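Local coordinates for extracellular invertase (Aspergillus kawachii, PDB 5XHA), which probably hydrolyses sucrose and related beta-fructosides to release fructose, as a family 32 glycoside hydrolase, at residues G37-P42 with Y345-G350; F247-V252 with S318-G323; L371-L376 with S417-T422; L411-I416 with N556-L561. All blocks are in the same frame, centred on the assembly; numbering follows the deposited sequence.

Contact 1 of 4, residues G37-P42 with Y345-G350; sequences GQIGDP and YVWLSG. With FRU (beta-D-fructofuranose), chain B.
Y345 meets P42 mainly through its backbone: the carbonyl O of Y345 lies 3.3 Å from P42 CG, while the phenol ring leads away and its OH is hydrogen-bonded to Y76. Two residues on, W347 carries most of the contact. Its CG stands anti to the backbone N (chi1 -179°), which turns one face of the indole to the backbone of G40 and D41. The D41 N lies over the ring centre, and S349 CA lies against the opposite face, toward its rim. At the ring's edge, W347 NE1 donates to I39 O over 2.9 Å; the bond is bent (139°), and the donor stands above the carbonyl plane. A water accepts from G350 N and donates to the same I39 O, so that oxygen is gripped twice. Near W347 CE3, D41 OD1 accepts a 2.8 Å hydrogen bond from fructose O1, and D41 OD2 lies close to the sugar's C2, consistent with the nucleophile's place in this family. Strands 37-47 and 341-348 both pair with strand 366-385, whose L370 touches I39 and P42, while strand 318-326 flanks strand 341-348, with A320 against D41.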
# COMPACT_ATOMS: atom_id res chain seq x y z
N GLY A 37 14.06 -28.93 8.52
CA GLY A 37 13.91 -27.54 8.91
C GLY A 37 12.62 -27.24 9.64
O GLY A 37 11.95 -28.14 10.17
N GLN A 38 12.25 -25.97 9.65
CA GLN A 38 11.22 -25.48 10.54
C GLN A 38 9.90 -25.40 9.81
O GLN A 38 9.85 -24.99 8.64
CB GLN A 38 11.61 -24.10 11.10
CG GLN A 38 10.70 -23.61 12.21
CD GLN A 38 9.57 -22.70 11.75
OE1 GLN A 38 9.27 -22.58 10.55
NE2 GLN A 38 8.95 -22.03 12.70
N ILE A 39 8.83 -25.79 10.51
CA ILE A 39 7.46 -25.60 10.06
C ILE A 39 6.74 -24.62 10.98
O ILE A 39 6.85 -24.69 12.21
CB ILE A 39 6.67 -26.93 9.93
CG1 ILE A 39 5.31 -26.67 9.27
CG2 ILE A 39 6.49 -27.61 11.28
CD1 ILE A 39 4.56 -27.92 8.86
N GLY A 40 6.06 -23.66 10.35
CA GLY A 40 5.21 -22.71 11.06
C GLY A 40 3.74 -22.99 10.81
O GLY A 40 3.34 -24.13 10.61
N ASP A 41 2.93 -21.93 10.85
CA ASP A 41 1.48 -22.03 10.66
C ASP A 41 1.13 -22.82 9.40
O ASP A 41 1.66 -22.52 8.32
CB ASP A 41 0.86 -20.64 10.39
CG ASP A 41 0.82 -19.76 11.59
OD1 ASP A 41 1.57 -19.99 12.58
OD2 ASP A 41 0.04 -18.79 11.50
N PRO A 42 0.17 -23.73 9.50
CA PRO A 42 -0.39 -24.22 8.26
C PRO A 42 -1.23 -23.11 7.62
O PRO A 42 -1.64 -22.17 8.29
CB PRO A 42 -1.24 -25.42 8.70
CG PRO A 42 -1.63 -25.09 10.09
CD PRO A 42 -0.51 -24.29 10.67
N TYR A 345 -5.89 -28.76 10.30
CA TYR A 345 -4.54 -29.11 10.75
C TYR A 345 -4.09 -28.09 11.77
O TYR A 345 -3.96 -26.91 11.47
CB TYR A 345 -3.53 -29.12 9.61
CG TYR A 345 -3.69 -30.21 8.57
CD1 TYR A 345 -4.57 -30.05 7.50
CD2 TYR A 345 -2.94 -31.38 8.63
CE1 TYR A 345 -4.70 -31.03 6.53
CE2 TYR A 345 -3.09 -32.37 7.68
CZ TYR A 345 -3.97 -32.19 6.63
OH TYR A 345 -4.13 -33.16 5.67
N VAL A 346 -3.84 -28.56 12.99
CA VAL A 346 -3.29 -27.73 14.05
C VAL A 346 -1.76 -27.73 13.96
O VAL A 346 -1.15 -28.73 13.62
CB VAL A 346 -3.75 -28.26 15.42
CG1 VAL A 346 -3.15 -27.44 16.55
CG2 VAL A 346 -5.27 -28.24 15.52
N TRP A 347 -1.16 -26.60 14.28
CA TRP A 347 0.31 -26.47 14.36
C TRP A 347 0.75 -26.86 15.76
O TRP A 347 0.15 -26.43 16.76
CB TRP A 347 0.72 -25.02 14.10
CG TRP A 347 2.19 -24.72 14.12
CD1 TRP A 347 3.19 -25.47 13.57
CD2 TRP A 347 2.81 -23.56 14.66
NE1 TRP A 347 4.40 -24.86 13.77
CE2 TRP A 347 4.20 -23.69 14.44
CE3 TRP A 347 2.34 -22.44 15.34
CZ2 TRP A 347 5.11 -22.72 14.86
CZ3 TRP A 347 3.25 -21.47 15.75
CH2 TRP A 347 4.62 -21.62 15.50
N LEU A 348 1.77 -27.71 15.83
CA LEU A 348 2.46 -27.96 17.08
C LEU A 348 3.83 -27.35 16.95
O LEU A 348 4.72 -27.94 16.33
CB LEU A 348 2.55 -29.45 17.37
CG LEU A 348 3.12 -29.84 18.74
CD1 LEU A 348 2.16 -29.40 19.84
CD2 LEU A 348 3.34 -31.34 18.83
N SER A 349 3.99 -26.15 17.50
CA SER A 349 5.30 -25.49 17.54
C SER A 349 6.35 -26.37 18.22
O SER A 349 6.09 -26.95 19.27
CB SER A 349 5.21 -24.16 18.29
OG SER A 349 6.50 -23.63 18.50
N GLY A 350 7.53 -26.42 17.62
CA GLY A 350 8.58 -27.32 18.09
C GLY A 350 9.43 -26.76 19.21
O GLY A 350 10.08 -27.51 19.90
C1 FRU B . 0.62 -17.24 14.13
C2 FRU B . 1.26 -16.23 13.14
C3 FRU B . 0.25 -15.80 12.06
C4 FRU B . 1.18 -15.35 10.94
C5 FRU B . 2.36 -16.30 11.05
C6 FRU B . 3.72 -15.64 10.82
O1 FRU B . 1.58 -18.15 14.70
O3 FRU B . -0.69 -14.82 12.50
O4 FRU B . 0.60 -15.43 9.63
O5 FRU B . 2.31 -16.87 12.37
O6 FRU B . 4.80 -16.52 11.17
O HOH W 1 7.98 -25.00 15.02

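Contact 2 of 4, residues F247-V252 with S318-G323; sequences FETGNV and SYAAAG. With NA (sodium ion), chain C; FRU (beta-D-fructofuranose), chain B; FRU (beta-D-fructofuranose), chain D.
The fructoside pocket at the centre of the family 32 five-bladed beta-propeller is lined here by E248 and Y319. Y319 OH donates a 2.6 Å hydrogen bond to E248 OE1, which receives it on its anti lone pair, and OE1 lies in the plane of the phenol at its edge. The two side chains cross at about a right angle, with carboxylate and ring planes 47° apart. One oxygen of E248 is thereby held while the other faces the sugars. E248 OE2 comes within 2.8 Å of O1 of the second fructose, the atom that links it to C2 of the first, a position consistent with the acid/base glutamate of the family; R170 forms a salt bridge with the same oxygen. The chain turns a corner at T249, where CG2 packs 3.9 Å from A320 CB. There a water donates to both T249 O and A321 O, joining the corner to strand 318-326; beyond it, strand 250-252 runs at 30° to strand 318-323. At the start of segment 318-323, the sodium ion is held by the carbonyl oxygens of H287, G315 and F316, by two waters, and by S318 O, 2.4 Å from the metal.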
# COMPACT_ATOMS: atom_id res chain seq x y z
N PHE A 247 -6.41 -11.61 17.92
CA PHE A 247 -6.82 -12.83 17.23
C PHE A 247 -5.91 -13.10 16.03
O PHE A 247 -5.57 -12.18 15.29
CB PHE A 247 -8.27 -12.76 16.68
CG PHE A 247 -9.37 -12.82 17.72
CD1 PHE A 247 -9.13 -13.23 19.03
CD2 PHE A 247 -10.66 -12.47 17.37
CE1 PHE A 247 -10.16 -13.26 19.95
CE2 PHE A 247 -11.69 -12.52 18.29
CZ PHE A 247 -11.44 -12.91 19.58
N GLU A 248 -5.53 -14.36 15.86
CA GLU A 248 -4.78 -14.80 14.69
C GLU A 248 -5.50 -15.97 14.02
O GLU A 248 -6.36 -16.62 14.62
CB GLU A 248 -3.36 -15.24 15.11
CG GLU A 248 -2.57 -14.13 15.79
CD GLU A 248 -1.13 -14.49 16.02
OE1 GLU A 248 -0.87 -15.37 16.86
OE2 GLU A 248 -0.28 -13.88 15.34
N THR A 249 -5.13 -16.21 12.76
CA THR A 249 -5.52 -17.40 12.00
C THR A 249 -7.00 -17.76 12.03
O THR A 249 -7.36 -18.94 12.10
CB THR A 249 -4.66 -18.63 12.39
OG1 THR A 249 -4.92 -19.04 13.74
CG2 THR A 249 -3.19 -18.30 12.23
N GLY A 250 -7.86 -16.74 11.94
CA GLY A 250 -9.30 -16.95 11.96
C GLY A 250 -9.73 -17.78 10.75
O GLY A 250 -9.40 -17.42 9.62
N ASN A 251 -10.40 -18.90 11.00
CA ASN A 251 -11.07 -19.68 9.96
C ASN A 251 -12.57 -19.55 10.18
O ASN A 251 -13.01 -19.51 11.31
CB ASN A 251 -10.75 -21.17 10.08
CG ASN A 251 -9.30 -21.53 9.80
OD1 ASN A 251 -8.35 -20.74 9.93
ND2 ASN A 251 -9.12 -22.75 9.44
N VAL A 252 -13.36 -19.55 9.12
CA VAL A 252 -14.82 -19.54 9.25
C VAL A 252 -15.38 -20.62 8.34
O VAL A 252 -14.96 -20.77 7.18
CB VAL A 252 -15.42 -18.17 8.89
CG1 VAL A 252 -16.93 -18.17 9.11
CG2 VAL A 252 -14.80 -17.08 9.74
N SER A 318 0.18 -26.10 20.88
CA SER A 318 -0.80 -26.18 19.80
C SER A 318 -1.37 -24.80 19.51
O SER A 318 -1.76 -24.08 20.42
CB SER A 318 -1.93 -27.13 20.16
OG SER A 318 -1.41 -28.38 20.54
N TYR A 319 -1.44 -24.45 18.23
CA TYR A 319 -1.82 -23.12 17.81
C TYR A 319 -2.12 -23.06 16.31
O TYR A 319 -1.90 -24.03 15.59
CB TYR A 319 -0.67 -22.14 18.15
CG TYR A 319 -1.10 -20.71 18.22
CD1 TYR A 319 -2.12 -20.32 19.07
CD2 TYR A 319 -0.48 -19.73 17.43
CE1 TYR A 319 -2.52 -19.01 19.14
CE2 TYR A 319 -0.91 -18.40 17.47
CZ TYR A 319 -1.93 -18.05 18.34
OH TYR A 319 -2.38 -16.75 18.45
N ALA A 320 -2.66 -21.92 15.86
CA ALA A 320 -2.63 -21.51 14.46
C ALA A 320 -3.26 -22.46 13.47
O ALA A 320 -2.81 -22.54 12.33
CB ALA A 320 -1.20 -21.18 14.03
N ALA A 321 -4.33 -23.12 13.85
CA ALA A 321 -4.93 -24.13 13.00
C ALA A 321 -5.39 -23.55 11.67
O ALA A 321 -5.94 -22.44 11.63
CB ALA A 321 -6.09 -24.80 13.69
N ALA A 322 -5.15 -24.31 10.60
CA ALA A 322 -5.70 -23.99 9.30
C ALA A 322 -6.43 -25.20 8.76
O ALA A 322 -5.90 -26.32 8.73
CB ALA A 322 -4.62 -23.56 8.33
N GLY A 323 -7.64 -24.93 8.31
CA GLY A 323 -8.53 -25.94 7.80
C GLY A 323 -9.16 -25.46 6.50
O GLY A 323 -9.01 -24.28 6.10
NA NA C . -1.86 -23.67 22.78
C1 FRU B . 0.62 -17.24 14.13
C2 FRU B . 1.26 -16.23 13.14
C3 FRU B . 0.25 -15.80 12.06
C4 FRU B . 1.18 -15.35 10.94
C5 FRU B . 2.36 -16.30 11.05
C6 FRU B . 3.72 -15.64 10.82
O1 FRU B . 1.58 -18.15 14.70
O3 FRU B . -0.69 -14.82 12.50
O4 FRU B . 0.60 -15.43 9.63
O5 FRU B . 2.31 -16.87 12.37
O6 FRU B . 4.80 -16.52 11.17
C1 FRU D . 2.56 -15.23 15.01
C2 FRU D . 3.54 -14.08 15.34
C3 FRU D . 3.02 -13.03 16.34
C4 FRU D . 3.84 -11.79 15.98
C5 FRU D . 4.34 -12.05 14.54
C6 FRU D . 5.86 -12.07 14.44
O1 FRU D . 1.81 -15.04 13.79
O2 FRU D . 4.74 -14.67 15.88
O3 FRU D . 3.17 -13.33 17.75
O4 FRU D . 3.05 -10.61 16.11
O5 FRU D . 3.87 -13.34 14.15
O6 FRU D . 6.25 -11.08 13.50
O HOH W 2 -7.78 -21.29 13.42
O HOH W 3 -2.30 -23.03 25.00
O HOH W 4 -4.18 -24.18 23.06

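Contact 3 of 4, residues L371-L376 with S417-T422; sequences LLPREL and SIARET. With FRU (beta-D-fructofuranose), chain E.
E375 and R420 form the polar grip of a contact whose inner part is a short antiparallel pairing. There the backbone is close: E375 N donates to S417 O, S417 N returns a longer 3.3 Å bond to E375 O, and A419 N reaches P373 O at 2.9 Å. R374 and I418 face each other as a non-hydrogen-bonded pair with diverging side chains. Beside them L372 CD1 lies obliquely across I418 CD1 at 3.9 Å, P373 CB meets A419 CB, and T422, whose hydroxyl is hydrogen-bonded to L73 O, brings OG1 against P373 CG. Toward the partly exposed side, at S417 and R420, direct packing gives way to water and sugar. One water joins E375 O to S417 OG, and I418 N makes only a weak 3.4 Å bond to O4 of a bound fructose. R420 is bent at chi3 (63°), which swings its guanidinium edge-on to the carboxylate: NH2 donates almost straight (175°) to E375 OE1 over 2.9 Å, and NE to the syn lone pair of E375 OE2. From above the carboxylate plane, R420 N also donates to OE2. The E375 carboxylate thus lies against the N-terminal end of helix 420-426, where R420 follows the N-cap residue A419. Together with the salt bridge from R341, this setting would be expected to stabilise the negative charge of E375 and to fix the helix on the strand.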
# COMPACT_ATOMS: atom_id res chain seq x y z
N LEU A 371 -0.30 -31.38 13.43
CA LEU A 371 -1.00 -32.51 14.04
C LEU A 371 -1.76 -33.27 12.97
O LEU A 371 -1.85 -32.83 11.82
CB LEU A 371 -1.93 -32.03 15.15
CG LEU A 371 -1.21 -31.34 16.31
CD1 LEU A 371 -2.18 -30.90 17.41
CD2 LEU A 371 -0.12 -32.23 16.89
N LEU A 372 -2.28 -34.44 13.34
CA LEU A 372 -3.08 -35.23 12.42
C LEU A 372 -4.25 -34.41 11.87
O LEU A 372 -4.87 -33.66 12.61
CB LEU A 372 -3.64 -36.46 13.15
CG LEU A 372 -2.64 -37.46 13.74
CD1 LEU A 372 -3.39 -38.48 14.57
CD2 LEU A 372 -1.86 -38.11 12.62
N PRO A 373 -4.58 -34.57 10.59
CA PRO A 373 -5.77 -33.88 10.09
C PRO A 373 -6.99 -34.25 10.93
O PRO A 373 -7.18 -35.42 11.26
CB PRO A 373 -5.93 -34.43 8.67
CG PRO A 373 -5.22 -35.75 8.69
CD PRO A 373 -4.06 -35.54 9.61
N ARG A 374 -7.82 -33.26 11.24
CA ARG A 374 -9.00 -33.51 12.06
C ARG A 374 -10.29 -33.14 11.32
O ARG A 374 -10.36 -32.08 10.68
CB ARG A 374 -8.89 -32.75 13.38
CG ARG A 374 -7.81 -33.33 14.28
CD ARG A 374 -7.48 -32.45 15.45
NE ARG A 374 -6.38 -33.03 16.22
CZ ARG A 374 -5.87 -32.49 17.32
NH1 ARG A 374 -6.35 -31.35 17.81
NH2 ARG A 374 -4.86 -33.10 17.93
N GLU A 375 -11.29 -34.02 11.37
CA GLU A 375 -12.64 -33.72 10.87
C GLU A 375 -13.38 -32.96 11.94
O GLU A 375 -13.39 -33.38 13.10
CB GLU A 375 -13.42 -35.00 10.54
CG GLU A 375 -12.89 -35.72 9.31
CD GLU A 375 -13.65 -36.98 8.97
OE1 GLU A 375 -14.81 -37.09 9.38
OE2 GLU A 375 -13.10 -37.84 8.26
N LEU A 376 -13.99 -31.84 11.57
CA LEU A 376 -14.83 -31.10 12.50
C LEU A 376 -16.29 -31.32 12.09
O LEU A 376 -16.61 -31.38 10.89
CB LEU A 376 -14.48 -29.62 12.49
CG LEU A 376 -13.05 -29.25 12.87
CD1 LEU A 376 -12.94 -27.75 13.13
CD2 LEU A 376 -12.51 -30.03 14.07
N SER A 417 -12.39 -35.22 15.64
CA SER A 417 -11.87 -36.57 15.51
C SER A 417 -10.79 -36.65 14.43
O SER A 417 -10.66 -35.75 13.58
CB SER A 417 -13.00 -37.54 15.19
OG SER A 417 -13.58 -37.16 13.98
N ILE A 418 -9.99 -37.71 14.47
CA ILE A 418 -8.95 -37.91 13.50
C ILE A 418 -9.64 -38.15 12.17
O ILE A 418 -10.61 -38.89 12.12
CB ILE A 418 -8.08 -39.13 13.86
CG1 ILE A 418 -7.48 -38.94 15.26
CG2 ILE A 418 -7.00 -39.34 12.81
CD1 ILE A 418 -6.74 -40.16 15.76
N ALA A 419 -9.16 -37.54 11.10
CA ALA A 419 -9.82 -37.74 9.82
C ALA A 419 -9.84 -39.24 9.47
O ALA A 419 -8.88 -39.97 9.75
CB ALA A 419 -9.18 -36.90 8.72
N ARG A 420 -10.94 -39.69 8.89
CA ARG A 420 -11.23 -41.14 8.86
C ARG A 420 -10.18 -41.99 8.13
O ARG A 420 -9.83 -43.08 8.61
CB ARG A 420 -12.61 -41.40 8.29
CG ARG A 420 -12.75 -41.11 6.81
CD ARG A 420 -14.21 -41.05 6.44
NE ARG A 420 -14.87 -39.94 7.14
CZ ARG A 420 -16.17 -39.68 7.07
NH1 ARG A 420 -16.97 -40.45 6.34
NH2 ARG A 420 -16.66 -38.65 7.73
N GLU A 421 -9.65 -41.50 7.02
CA GLU A 421 -8.64 -42.25 6.27
C GLU A 421 -7.32 -42.31 7.04
O GLU A 421 -6.61 -43.33 7.01
CB GLU A 421 -8.42 -41.64 4.90
CG GLU A 421 -9.67 -41.51 4.04
CD GLU A 421 -10.35 -40.14 4.11
OE1 GLU A 421 -10.29 -39.44 5.16
OE2 GLU A 421 -10.98 -39.76 3.10
N THR A 422 -6.96 -41.21 7.70
CA THR A 422 -5.75 -41.18 8.51
C THR A 422 -5.87 -42.15 9.70
O THR A 422 -4.92 -42.87 10.02
CB THR A 422 -5.40 -39.75 8.98
OG1 THR A 422 -4.90 -39.01 7.86
CG2 THR A 422 -4.33 -39.75 10.08
C1 FRU E . -12.42 -43.91 18.70
C2 FRU E . -12.66 -42.59 17.95
C3 FRU E . -11.46 -42.08 17.12
C4 FRU E . -11.53 -40.58 17.35
C5 FRU E . -11.94 -40.53 18.82
C6 FRU E . -12.61 -39.21 19.22
O1 FRU E . -12.47 -45.06 17.85
O2 FRU E . -13.83 -42.65 17.11
O3 FRU E . -11.55 -42.38 15.72
O4 FRU E . -10.32 -39.85 17.06
O5 FRU E . -12.85 -41.62 18.99
O6 FRU E . -12.24 -38.82 20.57
O HOH W 5 -15.60 -35.03 14.08

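Contact 4 of 4, residues L411-I416 with N556-L561; sequences LQTLGI and NGRFAL. With FRU (beta-D-fructofuranose), chain E.
R558 places CG between its own backbone N and carbonyl carbon (chi1 67°) and then runs extended to NE, a course that carries CD across T413 CG2, 4.1 Å away, with the two side chains nearly perpendicular. The backbone itself sets R558 CB 3.7 Å from L414 O. The guanidinium continues to a salt bridge with E538. R558 and F559 together face A555 as a classic beta bulge, at the base of the hairpin joining strands 550-555 and 559-564 of the C-terminal beta-sandwich. The contact therefore docks a sandwich turn against strand 408-418, which itself pairs with strand 366-385. G557, at the turn, has positive phi (64°) and presents its carbonyl to the strand: I416 N donates to G557 O over 2.8 Å, from above the carbonyl plane, and G415 CA approaches that same oxygen. G557 O thus takes one hydrogen bond and one CA-H...O contact from successive residues. Beyond it, I416 has CG2 anti to its backbone N, where the branch meets A560 CB at a loose 4.5 Å, while CD1 approaches R558 O. Direct backbone bonding is sparse, and water fills in for it. One water donates to both L414 O and R558 O; a second donates to I416 O and F559 O. The fructose that is weakly bonded to I418 N also reaches this turn: its O6 accepts a 2.9 Å hydrogen bond from G557 N and lies 2.8 Å from the second of these waters.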
# COMPACT_ATOMS: atom_id res chain seq x y z
N LEU A 411 -27.25 -32.49 24.65
CA LEU A 411 -26.23 -31.46 24.50
C LEU A 411 -25.69 -31.39 23.07
O LEU A 411 -25.72 -32.38 22.32
CB LEU A 411 -25.08 -31.71 25.46
CG LEU A 411 -25.43 -31.80 26.94
CD1 LEU A 411 -24.17 -31.90 27.77
CD2 LEU A 411 -26.26 -30.60 27.37
N GLN A 412 -25.22 -30.20 22.70
CA GLN A 412 -24.54 -29.95 21.43
C GLN A 412 -23.14 -29.41 21.68
O GLN A 412 -22.94 -28.57 22.57
CB GLN A 412 -25.29 -28.89 20.65
CG GLN A 412 -24.89 -28.79 19.20
CD GLN A 412 -25.46 -27.56 18.52
OE1 GLN A 412 -25.18 -26.43 18.91
NE2 GLN A 412 -26.25 -27.78 17.49
N THR A 413 -22.18 -29.85 20.88
CA THR A 413 -20.82 -29.34 20.97
C THR A 413 -20.08 -29.57 19.66
O THR A 413 -20.66 -30.11 18.71
CB THR A 413 -20.07 -29.98 22.17
OG1 THR A 413 -18.93 -29.19 22.51
CG2 THR A 413 -19.64 -31.40 21.87
N LEU A 414 -18.82 -29.15 19.60
CA LEU A 414 -18.00 -29.39 18.42
C LEU A 414 -17.37 -30.77 18.53
O LEU A 414 -16.67 -31.07 19.50
CB LEU A 414 -16.88 -28.35 18.27
CG LEU A 414 -16.01 -28.53 17.02
CD1 LEU A 414 -16.79 -28.19 15.75
CD2 LEU A 414 -14.78 -27.64 17.10
N GLY A 415 -17.63 -31.58 17.52
CA GLY A 415 -16.97 -32.87 17.36
C GLY A 415 -15.61 -32.69 16.70
O GLY A 415 -15.49 -32.01 15.67
N ILE A 416 -14.59 -33.30 17.32
CA ILE A 416 -13.20 -33.28 16.87
C ILE A 416 -12.73 -34.73 16.82
O ILE A 416 -12.66 -35.40 17.85
CB ILE A 416 -12.29 -32.51 17.88
CG1 ILE A 416 -12.77 -31.08 18.07
CG2 ILE A 416 -10.84 -32.50 17.42
CD1 ILE A 416 -12.20 -30.43 19.30
N ASN A 556 -13.69 -38.79 23.76
CA ASN A 556 -15.14 -38.60 23.71
C ASN A 556 -15.62 -37.83 22.47
O ASN A 556 -16.68 -37.20 22.49
CB ASN A 556 -15.64 -37.91 25.01
CG ASN A 556 -15.59 -38.82 26.24
OD1 ASN A 556 -16.59 -39.03 26.94
ND2 ASN A 556 -14.41 -39.32 26.54
N GLY A 557 -14.83 -37.87 21.40
CA GLY A 557 -15.16 -37.18 20.15
C GLY A 557 -15.19 -35.66 20.24
O GLY A 557 -15.66 -35.00 19.33
N ARG A 558 -14.69 -35.10 21.33
CA ARG A 558 -14.84 -33.67 21.55
C ARG A 558 -13.65 -33.04 22.26
O ARG A 558 -13.74 -31.93 22.73
CB ARG A 558 -16.12 -33.41 22.34
CG ARG A 558 -16.11 -33.91 23.77
CD ARG A 558 -17.49 -33.74 24.40
NE ARG A 558 -17.43 -33.95 25.85
CZ ARG A 558 -17.99 -34.96 26.51
NH1 ARG A 558 -18.69 -35.90 25.89
NH2 ARG A 558 -17.87 -35.02 27.83
N PHE A 559 -12.53 -33.73 22.33
CA PHE A 559 -11.41 -33.24 23.11
C PHE A 559 -10.12 -33.69 22.47
O PHE A 559 -10.01 -34.82 22.03
CB PHE A 559 -11.51 -33.78 24.53
CG PHE A 559 -10.33 -33.44 25.40
CD1 PHE A 559 -9.21 -34.26 25.40
CD2 PHE A 559 -10.35 -32.33 26.22
CE1 PHE A 559 -8.13 -33.97 26.19
CE2 PHE A 559 -9.28 -32.05 27.02
CZ PHE A 559 -8.17 -32.87 27.02
N ALA A 560 -9.15 -32.78 22.42
CA ALA A 560 -7.80 -33.12 22.01
C ALA A 560 -6.77 -32.30 22.77
O ALA A 560 -6.95 -31.10 22.97
CB ALA A 560 -7.62 -32.94 20.51
N LEU A 561 -5.70 -32.98 23.18
CA LEU A 561 -4.56 -32.39 23.87
C LEU A 561 -3.28 -33.02 23.31
O LEU A 561 -3.11 -34.25 23.35
CB LEU A 561 -4.65 -32.67 25.37
CG LEU A 561 -3.43 -32.36 26.24
CD1 LEU A 561 -3.07 -30.89 26.17
CD2 LEU A 561 -3.71 -32.76 27.69
C1 FRU E . -12.42 -43.91 18.70
C2 FRU E . -12.66 -42.59 17.95
C3 FRU E . -11.46 -42.08 17.12
C4 FRU E . -11.53 -40.58 17.35
C5 FRU E . -11.94 -40.53 18.82
C6 FRU E . -12.61 -39.21 19.22
O1 FRU E . -12.47 -45.06 17.85
O2 FRU E . -13.83 -42.65 17.11
O3 FRU E . -11.55 -42.38 15.72
O4 FRU E . -10.32 -39.85 17.06
O5 FRU E . -12.85 -41.62 18.99
O6 FRU E . -12.24 -38.82 20.57
O HOH W 6 -15.40 -29.89 21.57
O HOH W 7 -11.72 -36.11 20.20

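In the fold
All four contacts are largely buried and all reach the mixed sheet built around strand 366-385, yet their chemistry changes across it. Contacts 1 and 2 lie on the propeller side, share the same bound fructose, and join directly where Y345 N and W347 O pair with A322 O and Y319 N; aromatic side chains and acids dominate there. Contact 3, tied to contact 1 by the V346 O to L371 N bond, relies on strand pairing and a salt bridge. Contact 4 meets the sandwich chiefly through carbonyls and waters. Contacts 3 and 4 share strand 408-418 and a separate fructose, away from the propeller pocket, at their partly exposed margin, and R374 packs on both I416 and A560.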